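Local coordinates for carboxylesterase (EST-2) (Archaeoglobus fulgidus, PDB 5FRD), which probably hydrolyses carboxylic esters as a thermophilic alpha/beta-hydrolase esterase and holds a coenzyme A molecule in the vicinity of its active site, at residues T203-H208 / L220-G225; V60-V65 / A69-E74; G189-V194 / K247-A252; P122-G127 / L167-C172. One frame throughout, in Å; residues are numbered along the deposited sequence. Where two conformers were deposited one is given.

Along the chain contact 2 closes first, then contact 4. Contact 1 follows, nested inside the long loop that contact 3 closes. Contacts 1 and 3 lie about 19 Å apart between centres and touch, because both reach neighbouring strands of the same sheet, 192-197 and 218-223. Contacts 2 and 4 lie about 18 Å apart between centres and also touch, where Leu171 packs against Asn63 and Ser64. Contacts 1 and 2 sit on opposite sides of the chain's centre, their own centres about 27 Å apart. Contact 3 is remote from the coenzyme A pocket. Contacts 1 and 4, about 8 Å apart at their nearest atoms, each supply a residue to that pocket, so two separate parts of the fold meet the cofactor.

Contact 1: residues T203-H208 / L220-G225; sequences TPLKYH and LVVIPG. With COA (coenzyme A), chain C.
Two apolar touches join the start of helix 205-214 to strand 218-223. CD1 of Leu205 meets CG2 of Val222 at 3.8 Å, and the two side chains cross at about a right angle. One turn on, CB of His208 rests on CD1 of Leu220 at 3.9 Å. Leu220 and Val222 lie two residues apart on the strand, so both face the helix.

No polar bond joins the two segments; the polar bonds of His208 hold the helix start. Its ND1 donates to Pro204 O at 3.0 Å, nearly in the plane of its own ring but from above the carbonyl plane. Tyr207 N reaches the same oxygen from the opposite face. Outside the segments, His208 NE2 is hydrogen-bonded to Thr114 N. These two bonds set the turn of the imidazole.

The aromatic part belongs to Tyr207. With CG anti to the carbonyl carbon (chi1 -70°), its ring lies between Pro204 and the adenine of coenzyme A. CD of Pro204 covers one face, and N6A stands 3.3 Å above the other. OH of Tyr207 comes within 3.4 Å of N8P in the pantetheine arm. Were Tyr207 replaced by an alanine, the adenine would probably lose the ring it lies on.

The arrangement belongs to the beta-alpha-beta unit of strand 192-197, helix 205-214 and strand 218-223 in the alpha/beta-hydrolase fold, with the coenzyme A pocket at the helix start.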
loop_
_atom_site.group_PDB
_atom_site.type_symbol
_atom_site.label_atom_id
_atom_site.label_comp_id
_atom_site.label_asym_id
_atom_site.label_seq_id
_atom_site.Cartn_x
_atom_site.Cartn_y
_atom_site.Cartn_z
ATOM N N THR A 203 3.272 -6.071 -10.154
ATOM C CA THR A 203 4.434 -6.153 -9.262
ATOM C C THR A 203 4.637 -7.650 -9.041
ATOM O O THR A 203 4.103 -8.245 -8.140
ATOM C CB THR A 203 4.195 -5.403 -7.929
ATOM O OG1 THR A 203 2.990 -5.839 -7.317
ATOM C CG2 THR A 203 4.097 -3.916 -8.145
ATOM N N PRO A 204 5.396 -8.281 -9.951
ATOM C CA PRO A 204 5.421 -9.742 -9.968
ATOM C C PRO A 204 6.305 -10.359 -8.895
ATOM O O PRO A 204 6.940 -9.657 -8.078
ATOM C CB PRO A 204 5.943 -10.054 -11.372
ATOM C CG PRO A 204 6.756 -8.880 -11.721
ATOM C CD PRO A 204 6.086 -7.694 -11.099
ATOM N N LEU A 205 6.367 -11.683 -8.893
ATOM C CA LEU A 205 7.117 -12.426 -7.899
ATOM C C LEU A 205 8.536 -11.922 -7.746
ATOM O O LEU A 205 8.999 -11.765 -6.623
ATOM C CB LEU A 205 7.149 -13.898 -8.278
ATOM C CG LEU A 205 7.962 -14.809 -7.376
ATOM C CD1 LEU A 205 7.399 -14.824 -5.950
ATOM C CD2 LEU A 205 7.974 -16.217 -7.939
ATOM N N LYS A 206 9.236 -11.657 -8.842
ATOM C CA LYS A 206 10.633 -11.236 -8.728
ATOM C C LYS A 206 10.814 -9.957 -7.935
ATOM O O LYS A 206 11.830 -9.810 -7.292
ATOM C CB LYS A 206 11.307 -11.099 -10.070
ATOM C CG LYS A 206 11.599 -12.432 -10.743
ATOM C CD LYS A 206 12.022 -12.208 -12.198
ATOM C CE LYS A 206 11.964 -13.504 -13.026
ATOM N NZ LYS A 206 13.075 -13.597 -14.020
ATOM N N TYR A 207 9.832 -9.049 -7.957
ATOM C CA TYR A 207 9.972 -7.834 -7.155
ATOM C C TYR A 207 9.980 -8.176 -5.666
ATOM O O TYR A 207 10.640 -7.494 -4.851
ATOM C CB TYR A 207 8.846 -6.855 -7.397
ATOM C CG TYR A 207 8.791 -6.160 -8.734
ATOM C CD1 TYR A 207 9.569 -6.572 -9.833
ATOM C CD2 TYR A 207 7.949 -5.060 -8.915
ATOM C CE1 TYR A 207 9.485 -5.915 -11.073
ATOM C CE2 TYR A 207 7.853 -4.408 -10.145
ATOM C CZ TYR A 207 8.612 -4.859 -11.228
ATOM O OH TYR A 207 8.531 -4.255 -12.485
ATOM N N HIS A 208 9.240 -9.221 -5.296
ATOM C CA HIS A 208 9.069 -9.630 -3.903
ATOM C C HIS A 208 10.219 -10.522 -3.437
ATOM O O HIS A 208 10.678 -10.407 -2.301
ATOM C CB HIS A 208 7.676 -10.230 -3.738
ATOM C CG HIS A 208 6.611 -9.215 -4.011
ATOM N ND1 HIS A 208 6.177 -8.902 -5.278
ATOM C CD2 HIS A 208 6.020 -8.331 -3.185
ATOM C CE1 HIS A 208 5.316 -7.904 -5.206
ATOM N NE2 HIS A 208 5.211 -7.542 -3.946
ATOM N N LEU A 220 8.598 -14.280 3.100
ATOM C CA LEU A 220 7.848 -14.130 1.860
ATOM C C LEU A 220 6.646 -15.031 1.885
ATOM O O LEU A 220 6.776 -16.221 2.194
ATOM C CB LEU A 220 8.746 -14.472 0.691
ATOM C CG LEU A 220 8.098 -14.505 -0.684
ATOM C CD1 LEU A 220 7.601 -13.122 -1.111
ATOM C CD2 LEU A 220 9.106 -15.039 -1.693
ATOM N N VAL A 221 5.468 -14.496 1.547
ATOM C CA VAL A 221 4.225 -15.235 1.445
ATOM C C VAL A 221 3.616 -14.946 0.096
ATOM O O VAL A 221 3.239 -13.797 -0.203
ATOM C CB VAL A 221 3.235 -14.841 2.559
ATOM C CG1 VAL A 221 1.913 -15.567 2.388
ATOM C CG2 VAL A 221 3.837 -15.176 3.920
ATOM N N VAL A 222 3.534 -15.969 -0.731
ATOM C CA VAL A 222 2.879 -15.900 -2.016
ATOM C C VAL A 222 1.503 -16.508 -1.794
ATOM O O VAL A 222 1.377 -17.622 -1.277
ATOM C CB VAL A 222 3.663 -16.680 -3.093
ATOM C CG1 VAL A 222 2.951 -16.631 -4.434
ATOM C CG2 VAL A 222 5.085 -16.147 -3.188
ATOM N N ILE A 223 0.458 -15.782 -2.195
ATOM C CA ILE A 223 -0.927 -16.223 -1.972
ATOM C C ILE A 223 -1.524 -16.731 -3.264
ATOM O O ILE A 223 -1.725 -15.985 -4.213
ATOM C CB ILE A 223 -1.793 -15.099 -1.373
ATOM C CG1 ILE A 223 -1.174 -14.729 -0.015
ATOM C CG2 ILE A 223 -3.259 -15.548 -1.237
ATOM C CD1 ILE A 223 -1.938 -13.771 0.859
ATOM N N PRO A 224 -1.834 -18.039 -3.310
ATOM C CA PRO A 224 -2.427 -18.558 -4.539
ATOM C C PRO A 224 -3.796 -17.993 -4.900
ATOM O O PRO A 224 -4.556 -17.643 -4.007
ATOM C CB PRO A 224 -2.553 -20.064 -4.244
ATOM C CG PRO A 224 -1.647 -20.345 -3.122
ATOM C CD PRO A 224 -1.582 -19.098 -2.308
ATOM N N GLY A 225 -4.103 -17.918 -6.197
ATOM C CA GLY A 225 -5.408 -17.484 -6.663
ATOM C C GLY A 225 -5.719 -16.006 -6.515
ATOM O O GLY A 225 -6.863 -15.579 -6.659
HETATM N N1A COA C . 12.576 -5.399 -8.297
HETATM C C2A COA C . 13.540 -6.148 -8.852
HETATM N N3A COA C . 13.994 -5.907 -10.088
HETATM C C4A COA C . 13.507 -4.879 -10.817
HETATM C C5A COA C . 12.467 -4.020 -10.288
HETATM C C6A COA C . 12.020 -4.328 -8.940
HETATM N N6A COA C . 11.047 -3.581 -8.377
HETATM N N7A COA C . 12.142 -3.100 -11.210
HETATM C C8A COA C . 12.956 -3.340 -12.253
HETATM N N9A COA C . 13.753 -4.401 -12.008
HETATM C C1B COA C . 14.735 -4.958 -12.959
HETATM C C2B COA C . 13.975 -5.633 -14.064
HETATM O O2B COA C . 13.640 -6.966 -13.681
HETATM C C3B COA C . 14.945 -5.497 -15.226
HETATM O O3B COA C . 15.908 -6.547 -15.147
HETATM P P3B COA C . 16.388 -7.382 -16.446
HETATM O O7A COA C . 17.047 -6.301 -17.277
HETATM O O8A COA C . 15.102 -7.955 -17.007
HETATM O O9A COA C . 17.317 -8.426 -15.869
HETATM C C4B COA C . 15.620 -4.162 -14.976
HETATM O O4B COA C . 15.473 -3.915 -13.563
HETATM C C5B COA C . 15.038 -3.002 -15.767
HETATM O O5B COA C . 13.635 -2.890 -15.478
HETATM P P1A COA C . 12.898 -1.464 -15.456
HETATM O O1A COA C . 13.690 -0.467 -14.717
HETATM O O2A COA C . 11.491 -1.765 -14.938
HETATM O O3A COA C . 12.826 -0.912 -16.964
HETATM P P2A COA C . 12.325 -1.643 -18.307
HETATM O O4A COA C . 12.398 -0.516 -19.300
HETATM O O5A COA C . 13.037 -2.949 -18.482
HETATM O O6A COA C . 10.783 -2.078 -18.081
HETATM C CBP COA C . 8.446 -1.881 -17.764
HETATM C CCP COA C . 9.752 -1.114 -17.912
HETATM C CDP COA C . 7.329 -0.871 -17.509
HETATM C CEP COA C . 8.178 -2.645 -19.076
HETATM C CAP COA C . 8.570 -2.859 -16.567
HETATM O OAP COA C . 8.978 -2.141 -15.374
HETATM C C9P COA C . 7.284 -3.609 -16.298
HETATM O O9P COA C . 6.884 -4.442 -17.084
HETATM N N8P COA C . 6.647 -3.327 -15.146
HETATM C C7P COA C . 5.486 -4.072 -14.654
HETATM C C6P COA C . 4.144 -3.495 -15.091
HETATM C C5P COA C . 3.697 -2.184 -14.474
HETATM O O5P COA C . 3.292 -1.260 -15.191
HETATM N N4P COA C . 3.700 -2.104 -13.141
HETATM C C3P COA C . 3.190 -0.958 -12.426
HETATM C C2P COA C . 3.991 -0.751 -11.162
HETATM S S1P COA C . 3.236 0.587 -10.212
#

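Contact 2: residues V60-V65 / A69-E74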
loop_
_atom_site.group_PDB
_atom_site.type_symbol
_atom_site.label_atom_id
_atom_site.label_comp_id
_atom_site.label_asym_id
_atom_site.label_seq_id
_atom_site.Cartn_x
_atom_site.Cartn_y
_atom_site.Cartn_z
ATOM N N VAL A 60 -4.158 18.501 -2.297
ATOM C CA VAL A 60 -2.947 19.306 -2.147
ATOM C C VAL A 60 -1.931 18.823 -3.179
ATOM O O VAL A 60 -1.878 17.640 -3.553
ATOM C CB VAL A 60 -2.397 19.245 -0.699
ATOM C CG1 VAL A 60 -1.821 17.869 -0.372
ATOM C CG2 VAL A 60 -1.333 20.318 -0.467
ATOM N N GLU A 61 -1.099 19.740 -3.673
ATOM C CA GLU A 61 -0.072 19.372 -4.634
ATOM C C GLU A 61 0.952 18.426 -4.002
ATOM O O GLU A 61 1.525 18.740 -2.954
ATOM C CB GLU A 61 0.639 20.631 -5.157
ATOM C CG GLU A 61 1.585 20.386 -6.321
ATOM C CD GLU A 61 2.411 21.610 -6.705
ATOM O OE1 GLU A 61 2.265 22.684 -6.076
ATOM O OE2 GLU A 61 3.234 21.485 -7.637
ATOM N N VAL A 62 1.189 17.276 -4.646
ATOM C CA VAL A 62 2.181 16.302 -4.192
ATOM C C VAL A 62 3.046 15.880 -5.378
ATOM O O VAL A 62 2.548 15.343 -6.363
ATOM C CB VAL A 62 1.515 15.059 -3.531
ATOM C CG1 VAL A 62 2.547 13.991 -3.161
ATOM C CG2 VAL A 62 0.732 15.480 -2.306
ATOM N N ASN A 63 4.354 16.107 -5.251
ATOM C CA ASN A 63 5.293 15.908 -6.352
ATOM C C ASN A 63 6.254 14.733 -6.200
ATOM O O ASN A 63 7.058 14.448 -7.092
ATOM C CB ASN A 63 6.046 17.232 -6.559
ATOM C CG ASN A 63 5.127 18.331 -7.071
ATOM O OD1 ASN A 63 4.295 18.107 -7.963
ATOM N ND2 ASN A 63 5.266 19.509 -6.509
ATOM N N SER A 64 6.136 13.992 -5.089
ATOM C CA SER A 64 7.006 12.853 -4.864
ATOM C C SER A 64 6.396 11.863 -3.890
ATOM O O SER A 64 5.540 12.223 -3.071
ATOM C CB SER A 64 8.362 13.297 -4.298
ATOM O OG SER A 64 8.203 13.842 -3.010
ATOM N N VAL A 65 6.869 10.628 -3.982
ATOM C CA VAL A 65 6.576 9.612 -2.968
ATOM C C VAL A 65 7.002 10.111 -1.582
ATOM O O VAL A 65 6.282 9.883 -0.606
ATOM C CB VAL A 65 7.230 8.273 -3.318
ATOM C CG1 VAL A 65 7.063 7.253 -2.201
ATOM C CG2 VAL A 65 6.635 7.683 -4.589
ATOM N N ALA A 69 4.976 10.279 1.964
ATOM C CA ALA A 69 5.524 9.695 3.181
ATOM C C ALA A 69 5.525 10.652 4.373
ATOM O O ALA A 69 5.369 10.218 5.512
ATOM C CB ALA A 69 6.923 9.146 2.919
ATOM N N TYR A 70 5.693 11.943 4.096
ATOM C CA TYR A 70 5.543 12.940 5.138
ATOM C C TYR A 70 4.125 12.938 5.697
ATOM O O TYR A 70 3.933 12.863 6.912
ATOM C CB TYR A 70 5.909 14.338 4.622
ATOM C CG TYR A 70 5.607 15.406 5.625
ATOM C CD1 TYR A 70 6.456 15.582 6.713
ATOM C CD2 TYR A 70 4.465 16.179 5.525
ATOM C CE1 TYR A 70 6.187 16.542 7.677
ATOM C CE2 TYR A 70 4.188 17.141 6.497
ATOM C CZ TYR A 70 5.055 17.301 7.563
ATOM O OH TYR A 70 4.826 18.246 8.540
ATOM N N TYR A 71 3.114 13.010 4.832
ATOM C CA TYR A 71 1.733 12.939 5.319
ATOM C C TYR A 71 1.432 11.634 6.057
ATOM O O TYR A 71 0.773 11.645 7.096
ATOM C CB TYR A 71 0.702 13.146 4.209
ATOM C CG TYR A 71 0.692 14.549 3.690
ATOM C CD1 TYR A 71 0.147 15.587 4.453
ATOM C CD2 TYR A 71 1.253 14.858 2.457
ATOM C CE1 TYR A 71 0.182 16.897 3.995
ATOM C CE2 TYR A 71 1.278 16.164 1.985
ATOM C CZ TYR A 71 0.752 17.168 2.765
ATOM O OH TYR A 71 0.782 18.461 2.290
ATOM N N ALA A 72 1.957 10.523 5.556
ATOM C CA ALA A 72 1.738 9.260 6.214
ATOM C C ALA A 72 2.395 9.199 7.573
ATOM O O ALA A 72 1.806 8.734 8.524
ATOM C CB ALA A 72 2.191 8.119 5.328
ATOM N N SER A 73 3.659 9.652 7.659
ATOM C CA SER A 73 4.356 9.642 8.925
ATOM C C SER A 73 3.704 10.527 9.997
ATOM O O SER A 73 3.529 10.081 11.137
ATOM C CB SER A 73 5.815 9.989 8.734
ATOM O OG SER A 73 5.994 11.272 8.196
ATOM N N GLU A 74 3.316 11.736 9.612
ATOM C CA GLU A 74 2.629 12.614 10.539
ATOM C C GLU A 74 1.317 12.018 10.994
ATOM O O GLU A 74 0.931 12.091 12.154
ATOM C CB GLU A 74 2.389 13.994 9.909
ATOM C CG GLU A 74 3.658 14.801 9.732
ATOM C CD GLU A 74 4.277 15.187 11.067
ATOM O OE1 GLU A 74 3.582 15.793 11.894
ATOM O OE2 GLU A 74 5.437 14.831 11.310
HETATM O O HOH W 1 2.277 18.777 -0.128
#
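Tyr71 reaches out from helix 65-79 to meet Val60 and Val62 of the preceding loop. The closer side is at Val60. Its CG1 lies 3.8 Å from Tyr71 OH, and CG2 is almost as near to the same oxygen; both methyls approach it from the same side. Val60 and Tyr71 come from opposite directions. The rotation of Val60 (chi1 70°), with CG1 between the backbone N and the carbonyl carbon, turns both methyls to the tyrosine hydroxyl. Pro52 touches both side chains. Val62 is looser, with CG2 4.4 Å from CE2 of Tyr71.

After Val62 the chain turns into the helix. Ser64 is the N-cap, and its OG caps Glu67 N. Val65 begins the first turn, where Ala69 N donates to Val65 O at 2.9 Å, the i to i+4 bond of an alpha helix. The side chain of Val65 leaves the backbone away from Ala69 and packs on Ala93, Val94 and Lys97 of helix 90-101.

The looser part is bridged by a water at the edge of the Tyr71 ring, in its plane. This water lies 2.9 Å from Tyr71 OH and donates to Glu61 O. It links the tyrosine to the loop backbone at Glu61, whose own side chain is exposed.

Contact 3: residues G189-V194 / K247-A252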
loop_
_atom_site.group_PDB
_atom_site.type_symbol
_atom_site.label_atom_id
_atom_site.label_comp_id
_atom_site.label_asym_id
_atom_site.label_seq_id
_atom_site.Cartn_x
_atom_site.Cartn_y
_atom_site.Cartn_z
ATOM N N GLY A 189 16.137 -2.690 8.915
ATOM C CA GLY A 189 16.487 -3.349 10.172
ATOM C C GLY A 189 15.339 -3.953 10.962
ATOM O O GLY A 189 15.551 -4.664 11.943
ATOM N N VAL A 190 14.110 -3.692 10.533
ATOM C CA VAL A 190 12.931 -4.177 11.249
ATOM C C VAL A 190 12.402 -5.452 10.608
ATOM O O VAL A 190 12.695 -5.700 9.420
ATOM C CB VAL A 190 11.805 -3.116 11.342
ATOM C CG1 VAL A 190 12.249 -1.932 12.182
ATOM C CG2 VAL A 190 11.306 -2.666 9.984
ATOM N N PRO A 191 11.612 -6.228 11.347
ATOM C CA PRO A 191 10.982 -7.391 10.741
ATOM C C PRO A 191 10.116 -6.961 9.567
ATOM O O PRO A 191 9.431 -5.934 9.632
ATOM C CB PRO A 191 10.143 -7.985 11.863
ATOM C CG PRO A 191 10.801 -7.478 13.116
ATOM C CD PRO A 191 11.270 -6.120 12.782
ATOM N N THR A 192 10.110 -7.766 8.523
ATOM C CA THR A 192 9.418 -7.451 7.291
ATOM C C THR A 192 8.655 -8.686 6.827
ATOM O O THR A 192 9.167 -9.804 6.865
ATOM C CB THR A 192 10.412 -6.928 6.247
ATOM O OG1 THR A 192 11.031 -5.699 6.705
ATOM C CG2 THR A 192 9.749 -6.572 4.958
ATOM N N LEU A 193 7.438 -8.459 6.371
ATOM C CA LEU A 193 6.615 -9.479 5.720
ATOM C C LEU A 193 6.384 -9.008 4.313
ATOM O O LEU A 193 6.030 -7.834 4.089
ATOM C CB LEU A 193 5.296 -9.663 6.451
ATOM C CG LEU A 193 4.326 -10.687 5.857
ATOM C CD1 LEU A 193 4.923 -12.084 5.935
ATOM C CD2 LEU A 193 3.021 -10.626 6.596
ATOM N N VAL A 194 6.641 -9.886 3.339
ATOM C CA VAL A 194 6.522 -9.527 1.921
ATOM C C VAL A 194 5.428 -10.414 1.354
ATOM O O VAL A 194 5.517 -11.651 1.478
ATOM C CB VAL A 194 7.856 -9.729 1.180
ATOM C CG1 VAL A 194 7.757 -9.352 -0.271
ATOM C CG2 VAL A 194 8.996 -8.958 1.864
ATOM N N LYS A 247 1.664 -11.457 15.535
ATOM C CA LYS A 247 2.020 -12.273 16.742
ATOM C C LYS A 247 3.502 -12.343 16.918
ATOM O O LYS A 247 4.024 -12.139 18.019
ATOM C CB LYS A 247 1.591 -13.755 16.634
ATOM C CG LYS A 247 0.766 -14.240 17.815
ATOM C CD LYS A 247 0.696 -15.770 17.895
ATOM C CE LYS A 247 0.419 -16.315 19.322
ATOM N NZ LYS A 247 1.669 -16.325 20.140
ATOM N N LYS A 248 4.209 -12.635 15.830
ATOM C CA LYS A 248 5.660 -12.748 15.845
ATOM C C LYS A 248 6.341 -11.468 16.323
ATOM O O LYS A 248 7.283 -11.515 17.105
ATOM C CB LYS A 248 6.177 -13.130 14.462
ATOM C CG LYS A 248 7.683 -13.359 14.402
ATOM C CD LYS A 248 8.121 -13.788 13.017
ATOM C CE LYS A 248 8.637 -12.610 12.202
ATOM N NZ LYS A 248 10.067 -12.332 12.505
ATOM N N VAL A 249 5.858 -10.321 15.864
ATOM C CA VAL A 249 6.420 -9.030 16.242
ATOM C C VAL A 249 5.905 -8.517 17.607
ATOM O O VAL A 249 6.414 -7.523 18.139
ATOM C CB VAL A 249 6.130 -8.017 15.105
ATOM C CG1 VAL A 249 6.304 -6.551 15.542
ATOM C CG2 VAL A 249 7.016 -8.349 13.920
ATOM N N GLY A 250 4.882 -9.142 18.162
ATOM C CA GLY A 250 4.348 -8.733 19.480
ATOM C C GLY A 250 3.340 -7.606 19.492
ATOM O O GLY A 250 3.147 -6.949 20.511
ATOM N N VAL A 251 2.643 -7.405 18.379
ATOM C CA VAL A 251 1.625 -6.389 18.285
ATOM C C VAL A 251 0.367 -7.138 18.621
ATOM O O VAL A 251 -0.251 -7.810 17.767
ATOM C CB VAL A 251 1.673 -5.664 16.921
ATOM C CG1 VAL A 251 0.463 -4.766 16.689
ATOM C CG2 VAL A 251 2.919 -4.805 16.907
ATOM N N ALA A 252 0.083 -7.036 19.923
ATOM C CA ALA A 252 -0.915 -7.814 20.625
ATOM C C ALA A 252 -2.304 -7.395 20.218
ATOM O O ALA A 252 -2.535 -6.273 19.714
ATOM C CB ALA A 252 -0.738 -7.675 22.132
HETATM O O HOH W 2 10.047 -11.355 9.260
#
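Pro191 and Val249 make the direct apolar contact between the lead-in to strand 192-197 and the end of helix 235-249. In one of the deposited conformers of Val249, CG2 touches CB of Pro191 at 3.8 Å and CG of the same ring at 4.0 Å. One methyl therefore covers one edge of the pyrrolidine, and the two side chains cross obliquely. The other methyl, CG1, lies anti to the backbone N (chi1 163°), which leaves CG2 to do the touching. Lys248, also in one of two conformers, adds a loose approach, with NZ 4.4 Å from CB of Pro191.

The polar link is weak. A water lies 3.0 Å from Thr192 O and accepts a weak bond from Lys248 NZ in that conformer. NZ is thus held by two weak bonds, to the water and to Asn217 OD1. The lysine side chain also touches Glu219.

Local hydrogen bonds shape the two ends. Gly250 N donates to Lys247 O at 3.1 Å. Gly250 has positive phi (85°), where a side chain would be jammed against the carbonyl oxygen of Val249. On the strand side, Thr192 OG1 donates to Val190 O at 3.2 Å from above the carbonyl plane. Pro191 and Leu193 bond through their backbones to Leu109 of strand 106-112.

This is a surface contact away from the coenzyme A pocket. It sets a Schellman motif, ending the C-terminal helix, beside the entry to the parallel strand next to edge strand 218-223 of the alpha/beta-hydrolase sheet.

Contact 4: residues P122-G127 / L167-C172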
loop_
_atom_site.group_PDB
_atom_site.type_symbol
_atom_site.label_atom_id
_atom_site.label_comp_id
_atom_site.label_asym_id
_atom_site.label_seq_id
_atom_site.Cartn_x
_atom_site.Cartn_y
_atom_site.Cartn_z
ATOM N N PRO A 122 4.364 2.055 -20.411
ATOM C CA PRO A 122 3.916 3.233 -21.150
ATOM C C PRO A 122 2.512 3.131 -21.762
ATOM O O PRO A 122 1.750 4.097 -21.749
ATOM C CB PRO A 122 4.983 3.377 -22.228
ATOM C CG PRO A 122 6.211 2.918 -21.534
ATOM C CD PRO A 122 5.762 1.720 -20.737
ATOM N N GLU A 123 2.110 1.950 -22.167
ATOM C CA GLU A 123 0.730 1.721 -22.664
ATOM C C GLU A 123 -0.359 2.033 -21.609
ATOM O O GLU A 123 -1.497 2.381 -21.942
ATOM C CB GLU A 123 0.621 0.282 -23.151
ATOM C CG GLU A 123 -0.655 -0.049 -23.906
ATOM C CD GLU A 123 -0.611 -1.402 -24.621
ATOM O OE1 GLU A 123 0.355 -2.168 -24.414
ATOM O OE2 GLU A 123 -1.557 -1.713 -25.387
ATOM N N ILE A 124 -0.031 1.885 -20.329
ATOM C CA ILE A 124 -0.939 2.309 -19.256
ATOM C C ILE A 124 -0.755 3.801 -19.057
ATOM O O ILE A 124 -1.706 4.552 -19.125
ATOM C CB ILE A 124 -0.691 1.534 -17.924
ATOM C CG1 ILE A 124 -0.971 0.021 -18.073
ATOM C CG2 ILE A 124 -1.547 2.112 -16.782
ATOM C CD1 ILE A 124 -0.542 -0.873 -16.916
ATOM N N LEU A 125 0.464 4.242 -18.755
ATOM C CA LEU A 125 0.686 5.579 -18.264
ATOM C C LEU A 125 0.344 6.629 -19.330
ATOM O O LEU A 125 -0.353 7.591 -19.018
ATOM C CB LEU A 125 2.135 5.683 -17.706
ATOM C CG LEU A 125 2.554 6.960 -17.012
ATOM C CD1 LEU A 125 1.697 7.243 -15.787
ATOM C CD2 LEU A 125 4.020 6.881 -16.624
ATOM N N GLU A 126 0.770 6.410 -20.575
ATOM C CA GLU A 126 0.456 7.320 -21.683
ATOM C C GLU A 126 -0.957 7.065 -22.220
ATOM O O GLU A 126 -1.613 7.977 -22.720
ATOM C CB GLU A 126 1.466 7.188 -22.836
ATOM C CG GLU A 126 2.933 7.515 -22.527
ATOM C CD GLU A 126 3.100 8.788 -21.718
ATOM O OE1 GLU A 126 2.965 9.893 -22.291
ATOM O OE2 GLU A 126 3.375 8.680 -20.510
ATOM N N GLY A 127 -1.435 5.825 -22.103
ATOM C CA GLY A 127 -2.783 5.461 -22.535
ATOM C C GLY A 127 -3.893 6.146 -21.730
ATOM O O GLY A 127 -4.998 6.368 -22.237
ATOM N N LEU A 167 -1.594 10.843 -11.947
ATOM C CA LEU A 167 -0.617 11.508 -11.072
ATOM C C LEU A 167 0.095 10.518 -10.182
ATOM O O LEU A 167 1.332 10.541 -10.066
ATOM C CB LEU A 167 -1.267 12.578 -10.210
ATOM C CG LEU A 167 -1.787 13.823 -10.938
ATOM C CD1 LEU A 167 -2.520 14.710 -9.945
ATOM C CD2 LEU A 167 -0.663 14.597 -11.615
ATOM N N ASP A 168 -0.655 9.618 -9.569
ATOM C CA ASP A 168 -0.085 8.605 -8.670
ATOM C C ASP A 168 0.872 7.685 -9.429
ATOM O O ASP A 168 1.942 7.351 -8.943
ATOM C CB ASP A 168 -1.201 7.720 -8.072
ATOM C CG ASP A 168 -2.061 8.422 -7.039
ATOM O OD1 ASP A 168 -1.704 9.507 -6.529
ATOM O OD2 ASP A 168 -3.170 7.853 -6.710
ATOM N N LEU A 169 0.469 7.201 -10.601
ATOM C CA LEU A 169 1.305 6.309 -11.395
ATOM C C LEU A 169 2.549 7.025 -11.891
ATOM O O LEU A 169 3.592 6.388 -12.032
ATOM C CB LEU A 169 0.537 5.691 -12.549
ATOM C CG LEU A 169 -0.523 4.669 -12.136
ATOM C CD1 LEU A 169 -1.316 4.270 -13.376
ATOM C CD2 LEU A 169 0.082 3.439 -11.502
ATOM N N SER A 170 2.453 8.305 -12.184
ATOM C CA SER A 170 3.645 9.088 -12.537
ATOM C C SER A 170 4.638 9.139 -11.385
ATOM O O SER A 170 5.850 9.091 -11.612
ATOM C CB SER A 170 3.235 10.492 -12.956
ATOM O OG SER A 170 2.535 10.468 -14.180
ATOM N N LEU A 171 4.150 9.201 -10.143
ATOM C CA LEU A 171 5.045 9.162 -8.987
ATOM C C LEU A 171 5.674 7.790 -8.863
ATOM O O LEU A 171 6.871 7.682 -8.573
ATOM C CB LEU A 171 4.318 9.499 -7.692
ATOM C CG LEU A 171 3.712 10.894 -7.548
ATOM C CD1 LEU A 171 3.117 11.083 -6.160
ATOM C CD2 LEU A 171 4.698 12.010 -7.849
ATOM N N CYS A 172 4.918 6.729 -9.069
ATOM C CA CYS A 172 5.482 5.374 -9.116
ATOM C C CYS A 172 6.584 5.243 -10.156
ATOM O O CYS A 172 7.669 4.656 -9.906
ATOM C CB CYS A 172 4.416 4.324 -9.442
ATOM S SG CYS A 172 3.194 4.040 -8.148
#
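The short helix 122-125 meets helix 162-173 with Leu125 and Leu169 in register, their CA atoms 6.9 Å apart. Leu125 has the largest share of the contact. Its CG stands anti to the backbone N (chi1 -174°), and CD1 extends to the facing helix. There it rests on CB of Leu169 at 3.8 Å and near OG of Ser170 at 3.7 Å. Leu125 and Leu169 slide past each other in opposite directions, so the leucine tip lies alongside the base of its partner. Leu169 continues past it with its own tip. CD1 of Leu169 meets CG2 of Ile124 at 4.0 Å, and these two side chains cross at about a right angle. Met139 of helix 132-141 touches both Ile124 and Leu169.

The contact of Ser170 OG with the leucine methyl is van der Waals only; the hydroxyl itself is hydrogen-bonded to His166 O in its own helix. Ile124 lies about 4 Å from the coenzyme A, side chain to nearest atom, and Cys172, one turn beyond Leu169, is a residue of the binding site. The chemistry is thus almost wholly apolar and buried. Between these two segments, beside the coenzyme A pocket, the fit is one of shape and van der Waals contact.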